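Local coordinates for protein formate oxidase (Aspergillus oryzae, PDB 5ZU3) that acts as a formate oxidase of the GMC oxidoreductase family, carrying its flavin cofactor in the modified 8-formyl-FAD form, at residues A[388-393]-A[549-554]; A[425-430]-A[453-458]; A[230-235]-A[276-281]. The protein carries 1 engineered substitution. All coordinates share one frame; numbering follows the deposited sequence.

Interaction 1 (A[388-393]-A[549-554]). Engineered in segment 549-554: Lys553 (natural residue Arg). With FAY ([(2R,3S,4R,5R)-5-(6-amino-9H-purin-9-yl)-3,4-dihydroxytetrahydrofuran-2-yl]methyl (2R,3S,4S)-5-(8-formyl-7-methyl-2,4-dioxo-3,4-dihydrobenzo[g]pteridin-10(2H)-yl)-2,3,4-trihydroxypentyl dihydrogen diphosphate), chain D.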
loop_
_atom_site.group_PDB
_atom_site.type_symbol
_atom_site.label_atom_id
_atom_site.label_comp_id
_atom_site.label_asym_id
_atom_site.label_seq_id
_atom_site.Cartn_x
_atom_site.Cartn_y
_atom_site.Cartn_z
ATOM N N GLY A 388 0.386 -3.560 22.222
ATOM C CA GLY A 388 1.813 -3.295 22.101
ATOM C C GLY A 388 2.308 -2.885 20.724
ATOM O O GLY A 388 3.524 -2.691 20.548
ATOM N N GLN A 389 1.409 -2.734 19.747
ATOM C CA GLN A 389 1.793 -2.379 18.385
ATOM C C GLN A 389 2.468 -1.005 18.328
ATOM O O GLN A 389 2.338 -0.191 19.250
ATOM C CB GLN A 389 0.550 -2.392 17.491
ATOM C CG GLN A 389 -0.212 -3.683 17.517
ATOM C CD GLN A 389 -1.447 -3.622 18.396
ATOM O OE1 GLN A 389 -1.391 -3.131 19.533
ATOM N NE2 GLN A 389 -2.570 -4.142 17.890
ATOM N N PRO A 390 3.178 -0.715 17.237
ATOM C CA PRO A 390 3.675 0.651 17.033
ATOM C C PRO A 390 2.510 1.633 17.004
ATOM O O PRO A 390 1.354 1.268 16.762
ATOM C CB PRO A 390 4.354 0.586 15.655
ATOM C CG PRO A 390 4.621 -0.841 15.409
ATOM C CD PRO A 390 3.537 -1.599 16.115
ATOM N N HIS A 391 2.822 2.898 17.285
ATOM C CA HIS A 391 1.872 3.973 17.026
ATOM C C HIS A 391 2.141 4.607 15.665
ATOM O O HIS A 391 1.202 5.030 14.983
ATOM C CB HIS A 391 1.923 5.045 18.128
ATOM C CG HIS A 391 1.253 4.650 19.405
ATOM N ND1 HIS A 391 1.749 4.999 20.644
ATOM C CD2 HIS A 391 0.118 3.945 19.642
ATOM C CE1 HIS A 391 0.948 4.535 21.589
ATOM N NE2 HIS A 391 -0.049 3.891 21.007
ATOM N N PHE A 392 3.401 4.702 15.256
ATOM C CA PHE A 392 3.731 5.363 14.003
ATOM C C PHE A 392 4.697 4.538 13.175
ATOM O O PHE A 392 5.397 3.660 13.689
ATOM C CB PHE A 392 4.314 6.736 14.247
ATOM C CG PHE A 392 3.297 7.722 14.697
ATOM C CD1 PHE A 392 2.938 7.804 16.049
ATOM C CD2 PHE A 392 2.666 8.548 13.775
ATOM C CE1 PHE A 392 1.973 8.716 16.471
ATOM C CE2 PHE A 392 1.699 9.468 14.195
ATOM C CZ PHE A 392 1.349 9.548 15.539
ATOM N N GLU A 393 4.663 4.798 11.863
ATOM C CA GLU A 393 5.770 4.518 10.951
ATOM C C GLU A 393 6.331 5.863 10.521
ATOM O O GLU A 393 5.610 6.682 9.933
ATOM C CB GLU A 393 5.355 3.699 9.721
ATOM C CG GLU A 393 6.404 3.774 8.601
ATOM C CD GLU A 393 6.252 2.710 7.482
ATOM O OE1 GLU A 393 6.945 2.841 6.446
ATOM O OE2 GLU A 393 5.462 1.745 7.612
ATOM N N ILE A 549 -6.074 -3.122 9.058
ATOM C CA ILE A 549 -4.927 -2.637 8.272
ATOM C C ILE A 549 -3.640 -2.899 9.047
ATOM O O ILE A 549 -3.584 -2.637 10.262
ATOM C CB ILE A 549 -5.091 -1.146 7.943
ATOM C CG1 ILE A 549 -3.949 -0.657 7.060
ATOM C CG2 ILE A 549 -5.119 -0.299 9.199
ATOM C CD1 ILE A 549 -4.132 0.782 6.551
ATOM N N PRO A 550 -2.619 -3.475 8.422
ATOM C CA PRO A 550 -1.343 -3.690 9.119
ATOM C C PRO A 550 -0.771 -2.385 9.665
ATOM O O PRO A 550 -1.190 -1.280 9.289
ATOM C CB PRO A 550 -0.446 -4.301 8.031
ATOM C CG PRO A 550 -1.395 -5.051 7.154
ATOM C CD PRO A 550 -2.723 -4.284 7.193
ATOM N N ASP A 551 0.244 -2.531 10.535
ATOM C CA ASP A 551 0.810 -1.436 11.317
ATOM C C ASP A 551 1.969 -0.745 10.580
ATOM O O ASP A 551 2.934 -0.289 11.215
ATOM C CB ASP A 551 1.299 -1.957 12.669
ATOM C CG ASP A 551 0.355 -2.996 13.291
ATOM O OD1 ASP A 551 0.450 -4.167 12.926
ATOM O OD2 ASP A 551 -0.481 -2.678 14.144
ATOM N N CYS A 552 1.920 -0.700 9.248
ATOM C CA CYS A 552 3.059 -0.324 8.429
ATOM C C CYS A 552 2.592 -0.284 6.985
ATOM O O CYS A 552 1.413 -0.556 6.729
ATOM C CB CYS A 552 4.171 -1.346 8.599
ATOM S SG CYS A 552 3.574 -3.023 8.248
ATOM N N LYS A 553 3.496 0.025 6.048
ATOM C CA LYS A 553 3.197 -0.105 4.623
ATOM C C LYS A 553 2.755 -1.534 4.296
ATOM O O LYS A 553 3.257 -2.510 4.866
ATOM C CB LYS A 553 4.421 0.272 3.796
ATOM C CG LYS A 553 5.067 1.590 4.185
ATOM C CD LYS A 553 5.677 2.233 2.959
ATOM C CE LYS A 553 6.589 3.388 3.289
ATOM N NZ LYS A 553 7.323 3.876 2.091
ATOM N N ILE A 554 1.856 -1.668 3.317
ATOM C CA ILE A 554 0.985 -2.842 3.262
ATOM C C ILE A 554 1.265 -3.764 2.080
ATOM O O ILE A 554 0.585 -4.792 1.951
ATOM C CB ILE A 554 -0.502 -2.429 3.267
ATOM C CG1 ILE A 554 -0.834 -1.609 2.014
ATOM C CG2 ILE A 554 -0.886 -1.680 4.543
ATOM C CD1 ILE A 554 -2.302 -1.661 1.646
HETATM P P FAY D . -3.655 -4.526 -5.048
HETATM N N1 FAY D . 3.212 -0.354 -0.014
HETATM C C2 FAY D . 4.402 -0.778 0.548
HETATM O O2 FAY D . 4.455 -1.795 1.245
HETATM N N3 FAY D . 5.567 -0.081 0.284
HETATM C C4 FAY D . 5.525 1.181 -0.252
HETATM O O4 FAY D . 6.461 1.950 -0.044
HETATM N N5 FAY D . 4.096 2.911 -1.143
HETATM C C6 FAY D . 2.989 4.430 -2.607
HETATM C C7 FAY D . 2.028 4.692 -3.565
HETATM C C8 FAY D . 0.986 3.773 -3.754
HETATM O O8 FAY D . -0.841 3.163 -5.104
HETATM C C9 FAY D . 1.099 2.501 -3.189
HETATM P PA FAY D . -3.344 -2.881 -7.308
HETATM C "C1'" FAY D . 0.861 0.258 -1.188
HETATM C C10 FAY D . 3.258 0.694 -0.895
HETATM N N10 FAY D . 2.081 1.082 -1.470
HETATM N N1A FAY D . -10.488 -2.376 -15.682
HETATM O O1A FAY D . -3.632 -1.433 -7.514
HETATM C C1B FAY D . -6.301 -2.854 -12.474
HETATM O O1P FAY D . -3.293 -5.765 -5.813
HETATM C "C2'" FAY D . 0.789 -0.898 -2.194
HETATM O "O2'" FAY D . 1.455 -0.592 -3.408
HETATM C C2A FAY D . -9.321 -3.062 -15.932
HETATM O O2A FAY D . -1.881 -3.178 -7.160
HETATM C C2B FAY D . -5.326 -1.723 -12.185
HETATM O O2B FAY D . -4.791 -1.122 -13.365
HETATM O O2P FAY D . -4.665 -4.696 -3.930
HETATM C "C3'" FAY D . -0.653 -1.263 -2.526
HETATM O "O3'" FAY D . -1.448 -1.409 -1.360
HETATM N N3A FAY D . -8.295 -3.101 -15.001
HETATM C C3B FAY D . -4.291 -2.446 -11.349
HETATM O O3B FAY D . -3.422 -3.072 -12.247
HETATM O O3P FAY D . -4.176 -3.373 -6.037
HETATM C "C4'" FAY D . -0.709 -2.539 -3.360
HETATM O "O4'" FAY D . 0.098 -2.412 -4.515
HETATM C C4A FAY D . -8.447 -2.455 -13.814
HETATM C C4B FAY D . -5.057 -3.563 -10.667
HETATM O O4B FAY D . -6.336 -3.590 -11.277
HETATM C C4X FAY D . 4.335 1.581 -0.872
HETATM C "C5'" FAY D . -2.176 -2.779 -3.699
HETATM O "O5'" FAY D . -2.291 -4.002 -4.380
HETATM C C5A FAY D . -9.624 -1.762 -13.547
HETATM C C5B FAY D . -5.185 -3.416 -9.160
HETATM O O5B FAY D . -3.943 -3.720 -8.567
HETATM C C5X FAY D . 2.977 3.241 -1.883
HETATM C C6A FAY D . -10.651 -1.711 -14.481
HETATM N N6A FAY D . -11.651 -0.836 -14.298
HETATM N N7A FAY D . -9.521 -1.233 -12.318
HETATM C C7M FAY D . 2.059 6.044 -4.232
HETATM C C8A FAY D . -8.322 -1.550 -11.790
HETATM C C8M FAY D . 0.052 3.957 -4.884
HETATM C C9A FAY D . 2.063 2.249 -2.216
HETATM N N9A FAY D . -7.645 -2.314 -12.695
#
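Glu393 and the engineered Lys553 run nearly perpendicular to each other, and the lysine, which replaces a natural arginine, passes between this carboxylate and the flavin. Lys553 CB lies 3.3 Å from the flavin carbonyl oxygen FAY O2. Lys553 CG comes within 3.2 Å of Glu393 OE1. Lys553 CD swings back to the cofactor, 3.1 Å from FAY O4, and CE again touches Glu393 OE1. The bend at chi2 (-148°) is followed by an extended end that brings Lys553 NZ to FAY O4, a hydrogen bond of 3.0 Å. Lys553 NZ also bonds Thr100 OG1, but stays 4.5 Å from Glu393 OE1, too far for a salt bridge. The glutamate grips the backbone instead: Lys553 N donates to Glu393 OE2 at 3.0 Å, arriving on the syn side and 22° out of the carboxylate plane. Farther back, Asp551 OD2 sits against CB and CG of Gln389, 3.5 Å from each, while its charge is paired with Arg425. Glu393 belongs to strand 392-397, flanked by strands 353-358 and 415-423. From the first of these, Val356 and Phe358 pack on Glu393 and Leu353 on Lys553, and the 549-554 loop leads straight into helix 555-572.

Interaction 2 (A[425-430]-A[453-458])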
loop_
_atom_site.group_PDB
_atom_site.type_symbol
_atom_site.label_atom_id
_atom_site.label_comp_id
_atom_site.label_asym_id
_atom_site.label_seq_id
_atom_site.Cartn_x
_atom_site.Cartn_y
_atom_site.Cartn_z
ATOM N N ARG A 425 -1.895 3.075 13.471
ATOM C CA ARG A 425 -2.975 2.488 14.261
ATOM C C ARG A 425 -4.030 3.540 14.596
ATOM O O ARG A 425 -4.292 3.823 15.767
ATOM C CB ARG A 425 -2.405 1.851 15.530
ATOM C CG ARG A 425 -1.737 0.504 15.284
ATOM C CD ARG A 425 -2.713 -0.662 15.516
ATOM N NE ARG A 425 -3.823 -0.619 14.554
ATOM C CZ ARG A 425 -3.760 -1.171 13.342
ATOM N NH1 ARG A 425 -2.649 -1.797 12.952
ATOM N NH2 ARG A 425 -4.798 -1.109 12.513
ATOM N N PRO A 426 -4.696 4.106 13.586
ATOM C CA PRO A 426 -5.742 5.093 13.862
ATOM C C PRO A 426 -6.987 4.420 14.412
ATOM O O PRO A 426 -7.206 3.220 14.259
ATOM C CB PRO A 426 -6.012 5.723 12.493
ATOM C CG PRO A 426 -5.631 4.650 11.508
ATOM C CD PRO A 426 -4.704 3.679 12.173
ATOM N N ILE A 427 -7.834 5.217 15.043
ATOM C CA ILE A 427 -9.088 4.682 15.548
ATOM C C ILE A 427 -10.296 5.322 14.881
ATOM O O ILE A 427 -11.434 5.067 15.291
ATOM C CB ILE A 427 -9.172 4.819 17.079
ATOM C CG1 ILE A 427 -9.005 6.286 17.476
ATOM C CG2 ILE A 427 -8.103 3.936 17.722
ATOM C CD1 ILE A 427 -9.524 6.616 18.857
ATOM N N SER A 428 -10.083 6.167 13.881
ATOM C CA SER A 428 -11.225 6.706 13.159
ATOM C C SER A 428 -12.004 5.589 12.464
ATOM O O SER A 428 -11.429 4.616 11.947
ATOM C CB SER A 428 -10.771 7.752 12.140
ATOM O OG SER A 428 -10.571 8.991 12.790
ATOM N N ASP A 429 -13.324 5.745 12.452
ATOM C CA ASP A 429 -14.226 4.881 11.703
ATOM C C ASP A 429 -13.766 4.835 10.251
ATOM O O ASP A 429 -13.076 5.751 9.779
ATOM C CB ASP A 429 -15.665 5.405 11.803
ATOM C CG ASP A 429 -16.358 5.016 13.132
ATOM O OD1 ASP A 429 -15.851 4.137 13.850
ATOM O OD2 ASP A 429 -17.385 5.627 13.483
ATOM N N PRO A 430 -14.077 3.772 9.527
ATOM C CA PRO A 430 -13.660 3.697 8.127
ATOM C C PRO A 430 -14.481 4.626 7.242
ATOM O O PRO A 430 -15.563 5.095 7.601
ATOM C CB PRO A 430 -13.899 2.228 7.767
ATOM C CG PRO A 430 -14.979 1.784 8.721
ATOM C CD PRO A 430 -14.673 2.515 10.009
ATOM N N ASN A 453 -12.280 10.715 14.239
ATOM C CA ASN A 453 -12.143 10.759 15.691
ATOM C C ASN A 453 -11.076 11.779 16.073
ATOM O O ASN A 453 -9.958 11.725 15.568
ATOM C CB ASN A 453 -11.779 9.383 16.259
ATOM C CG ASN A 453 -12.070 9.259 17.756
ATOM O OD1 ASN A 453 -11.716 10.141 18.563
ATOM N ND2 ASN A 453 -12.674 8.135 18.144
ATOM N N ASP A 454 -11.440 12.724 16.939
ATOM C CA ASP A 454 -10.493 13.726 17.421
ATOM C C ASP A 454 -9.219 13.108 18.005
ATOM O O ASP A 454 -8.143 13.719 17.944
ATOM C CB ASP A 454 -11.189 14.575 18.471
ATOM C CG ASP A 454 -12.061 15.660 17.870
ATOM O OD1 ASP A 454 -12.235 15.697 16.629
ATOM O OD2 ASP A 454 -12.588 16.466 18.664
ATOM N N LEU A 455 -9.309 11.904 18.575
ATOM C CA LEU A 455 -8.121 11.301 19.180
ATOM C C LEU A 455 -7.022 11.039 18.158
ATOM O O LEU A 455 -5.835 11.128 18.496
ATOM C CB LEU A 455 -8.484 10.010 19.895
ATOM C CG LEU A 455 -7.765 9.843 21.229
ATOM C CD1 LEU A 455 -8.327 10.819 22.301
ATOM C CD2 LEU A 455 -7.805 8.366 21.691
ATOM N N ASP A 456 -7.385 10.725 16.909
ATOM C CA ASP A 456 -6.370 10.556 15.872
ATOM C C ASP A 456 -5.625 11.863 15.641
ATOM O O ASP A 456 -4.427 11.850 15.346
ATOM C CB ASP A 456 -6.989 10.063 14.555
ATOM C CG ASP A 456 -7.281 8.545 14.527
ATOM O OD1 ASP A 456 -6.867 7.798 15.443
ATOM O OD2 ASP A 456 -7.935 8.085 13.554
ATOM N N ILE A 457 -6.322 13.008 15.742
ATOM C CA ILE A 457 -5.646 14.299 15.595
ATOM C C ILE A 457 -4.653 14.508 16.727
ATOM O O ILE A 457 -3.527 14.974 16.508
ATOM C CB ILE A 457 -6.663 15.465 15.521
ATOM C CG1 ILE A 457 -7.595 15.341 14.317
ATOM C CG2 ILE A 457 -5.960 16.819 15.481
ATOM C CD1 ILE A 457 -8.643 16.465 14.293
ATOM N N ILE A 458 -5.046 14.147 17.949
ATOM C CA ILE A 458 -4.153 14.286 19.098
ATOM C C ILE A 458 -2.926 13.410 18.903
ATOM O O ILE A 458 -1.786 13.860 19.066
ATOM C CB ILE A 458 -4.904 13.956 20.406
ATOM C CG1 ILE A 458 -5.879 15.086 20.746
ATOM C CG2 ILE A 458 -3.945 13.698 21.551
ATOM C CD1 ILE A 458 -6.961 14.697 21.717
HETATM O O HOH W 1 -13.559 6.153 16.186
#
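Pro426 CB packs 3.2 Å from Asp456 OD2, over the face of the carboxylate opposite to that which Ser428 uses. Ile427 N donates to Asp456 OD1 at 2.8 Å, nearly straight at 168°, and meets the syn lone pair of that oxygen. With chi1 at 57°, CG1 of Ile427 stands between its own backbone N and carbonyl carbon; this sends Ile427 CD1 to the helix, 3.7 Å from Leu455 CB and beside the amide of Asn453. A water joins Ile427 O to Asn453 ND2. Segment 425-430 connects strand 415-423 to strand 431-434, and the helix it approaches is 454-473, met at its first turn: Asn453 is the N-cap, its OD1 accepting from Leu455 N at 3.0 Å, and Asp456 is the third residue after it. In a capping box the side chain at that third position would take the N-H of the cap residue; here Ser428 stands between the two. Ser428 OG accepts from Asn453 N at 2.8 Å, with a 179° angle at the hydrogen, and donates to Asp456 OD2 at 2.9 Å. Ser428 N reaches the same oxygen, so OD2 takes two bonds from one face, both from above the carboxylate plane.

Interaction 3 (A[230-235]-A[276-281])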
loop_
_atom_site.group_PDB
_atom_site.type_symbol
_atom_site.label_atom_id
_atom_site.label_comp_id
_atom_site.label_asym_id
_atom_site.label_seq_id
_atom_site.Cartn_x
_atom_site.Cartn_y
_atom_site.Cartn_z
ATOM N N LYS A 230 -16.074 -3.935 -17.767
ATOM C CA LYS A 230 -17.415 -3.397 -17.718
ATOM C C LYS A 230 -18.203 -3.987 -16.565
ATOM O O LYS A 230 -18.833 -3.249 -15.805
ATOM C CB LYS A 230 -18.135 -3.654 -19.043
ATOM C CG LYS A 230 -19.563 -3.167 -19.045
ATOM C CD LYS A 230 -20.304 -3.695 -20.254
ATOM C CE LYS A 230 -21.798 -3.425 -20.167
ATOM N NZ LYS A 230 -22.461 -4.034 -21.363
ATOM N N ARG A 231 -18.101 -5.294 -16.374
ATOM C CA ARG A 231 -18.958 -6.014 -15.451
ATOM C C ARG A 231 -18.459 -7.451 -15.351
ATOM O O ARG A 231 -17.839 -7.972 -16.287
ATOM C CB ARG A 231 -20.417 -5.986 -15.924
ATOM C CG ARG A 231 -21.379 -6.549 -14.909
ATOM C CD ARG A 231 -22.716 -6.999 -15.511
ATOM N NE ARG A 231 -23.548 -5.893 -15.979
ATOM C CZ ARG A 231 -23.835 -5.677 -17.253
ATOM N NH1 ARG A 231 -23.338 -6.492 -18.178
ATOM N NH2 ARG A 231 -24.608 -4.658 -17.599
ATOM N N LEU A 232 -18.686 -8.069 -14.194
ATOM C CA LEU A 232 -18.597 -9.512 -14.099
ATOM C C LEU A 232 -19.829 -10.168 -14.714
ATOM O O LEU A 232 -20.950 -9.667 -14.589
ATOM C CB LEU A 232 -18.455 -9.945 -12.649
ATOM C CG LEU A 232 -17.172 -9.475 -12.004
ATOM C CD1 LEU A 232 -17.247 -9.722 -10.495
ATOM C CD2 LEU A 232 -15.996 -10.188 -12.656
ATOM N N ILE A 233 -19.618 -11.307 -15.366
ATOM C CA ILE A 233 -20.702 -12.075 -15.967
ATOM C C ILE A 233 -21.230 -13.042 -14.914
ATOM O O ILE A 233 -20.551 -14.002 -14.536
ATOM C CB ILE A 233 -20.241 -12.810 -17.227
ATOM C CG1 ILE A 233 -19.540 -11.824 -18.164
ATOM C CG2 ILE A 233 -21.434 -13.494 -17.908
ATOM C CD1 ILE A 233 -19.100 -12.425 -19.491
ATOM N N ILE A 234 -22.441 -12.767 -14.436
ATOM C CA ILE A 234 -23.099 -13.511 -13.369
ATOM C C ILE A 234 -24.321 -14.212 -13.942
ATOM O O ILE A 234 -25.152 -13.580 -14.601
ATOM C CB ILE A 234 -23.538 -12.583 -12.222
ATOM C CG1 ILE A 234 -22.390 -11.707 -11.754
ATOM C CG2 ILE A 234 -24.058 -13.399 -11.057
ATOM C CD1 ILE A 234 -21.204 -12.512 -11.253
ATOM N N ASN A 235 -24.412 -15.517 -13.738
ATOM C CA ASN A 235 -25.654 -16.250 -13.966
ATOM C C ASN A 235 -26.487 -16.274 -12.681
ATOM O O ASN A 235 -26.042 -16.822 -11.668
ATOM C CB ASN A 235 -25.334 -17.657 -14.467
ATOM C CG ASN A 235 -26.568 -18.488 -14.734
ATOM O OD1 ASN A 235 -27.486 -18.576 -13.908
ATOM N ND2 ASN A 235 -26.632 -19.044 -15.936
ATOM N N MET A 276 -20.199 -3.925 -7.488
ATOM C CA MET A 276 -21.481 -3.239 -7.475
ATOM C C MET A 276 -22.071 -3.123 -8.873
ATOM O O MET A 276 -23.262 -3.377 -9.061
ATOM C CB MET A 276 -21.324 -1.865 -6.832
ATOM C CG MET A 276 -21.146 -1.970 -5.338
ATOM S SD MET A 276 -21.184 -0.401 -4.512
ATOM C CE MET A 276 -19.534 0.250 -4.690
ATOM N N LEU A 277 -21.252 -2.786 -9.873
ATOM C CA LEU A 277 -21.765 -2.727 -11.239
ATOM C C LEU A 277 -22.294 -4.073 -11.700
ATOM O O LEU A 277 -23.117 -4.114 -12.617
ATOM C CB LEU A 277 -20.685 -2.249 -12.221
ATOM C CG LEU A 277 -20.151 -0.825 -12.082
ATOM C CD1 LEU A 277 -19.050 -0.569 -13.082
ATOM C CD2 LEU A 277 -21.268 0.182 -12.226
ATOM N N SER A 278 -21.843 -5.167 -11.088
ATOM C CA SER A 278 -22.262 -6.505 -11.472
ATOM C C SER A 278 -23.444 -7.008 -10.666
ATOM O O SER A 278 -23.863 -8.151 -10.866
ATOM C CB SER A 278 -21.103 -7.489 -11.321
ATOM O OG SER A 278 -19.951 -7.007 -11.966
ATOM N N GLY A 279 -23.997 -6.187 -9.783
ATOM C CA GLY A 279 -25.151 -6.570 -9.008
ATOM C C GLY A 279 -24.862 -7.117 -7.630
ATOM O O GLY A 279 -25.747 -7.746 -7.039
ATOM N N ILE A 280 -23.655 -6.925 -7.114
ATOM C CA ILE A 280 -23.270 -7.397 -5.786
ATOM C C ILE A 280 -22.840 -6.179 -4.983
ATOM O O ILE A 280 -21.727 -5.681 -5.170
ATOM C CB ILE A 280 -22.135 -8.415 -5.844
ATOM C CG1 ILE A 280 -22.487 -9.558 -6.781
ATOM C CG2 ILE A 280 -21.877 -8.968 -4.446
ATOM C CD1 ILE A 280 -21.267 -10.170 -7.379
ATOM N N GLY A 281 -23.683 -5.718 -4.070
ATOM C CA GLY A 281 -23.363 -4.580 -3.237
ATOM C C GLY A 281 -24.562 -4.196 -2.413
ATOM O O GLY A 281 -25.526 -4.954 -2.303
#
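Ser278 pushes its hydroxyl against the backbone of Leu232, whose N-H donates to OG at 2.8 Å and 156°. With chi1 at -51°, OG lies opposite the carbonyl carbon and beside the serine's own N, where it also bonds Leu274 O, one turn back in helix 267-277. That carbonyl has no hydrogen to give, so OG donates to it and accepts from the strand.

Two side chains of the strand pack against the hydroxyl. Arg231 has CG anti to its backbone N (chi1 -172°), which brings this methylene to 3.3 Å from Ser278 OG; a turn at chi3 then carries the guanidinium past the helix end, with Leu277 O at its edge and near its plane. Arg231 NE and Leu277 O remain 3.8 Å apart, too far for a bond. Leu232 presents its CB, 3.4 Å from Ser278 OG. Ile234 CG1 rests 4.0 Å from Ser278 O, and Leu277 CD1 lies 3.8 Å from Lys230 O.

A classic beta bulge sets Lys230 and Arg231 together across from Thr245 of strand 240-248, and Gly279, with positive phi, ends the helix in a Schellman motif. Strand 227-235 is an outermost strand of its four-stranded sheet within this chain. The chemistry implies that the hydroxyl of the buried Ser278, engaged as both donor and acceptor, ties an edge-strand amide to the last turn of the helix, with mostly aliphatic packing around it.

In the fold
Interactions 1 and 2 adjoin, their centres 14 Å apart, and the second is nested along the chain inside the loop closed by the first. Arg425 joins them: its NH1 forms a 2.6 Å salt bridge with Asp551 OD2 and a probable hydrogen bond of 3.0 Å with Ile549 O. Only interaction 1 of the two reaches the flavin; 425-430/453-458 lies on its outer side, away from the annotated sites. Interaction 3 closes earlier in the chain, its centre 34 Å from each of the others. It sits near the adenine end of the same cofactor, the side chain of Leu277 coming within about 8 Å of it at the nearest atoms.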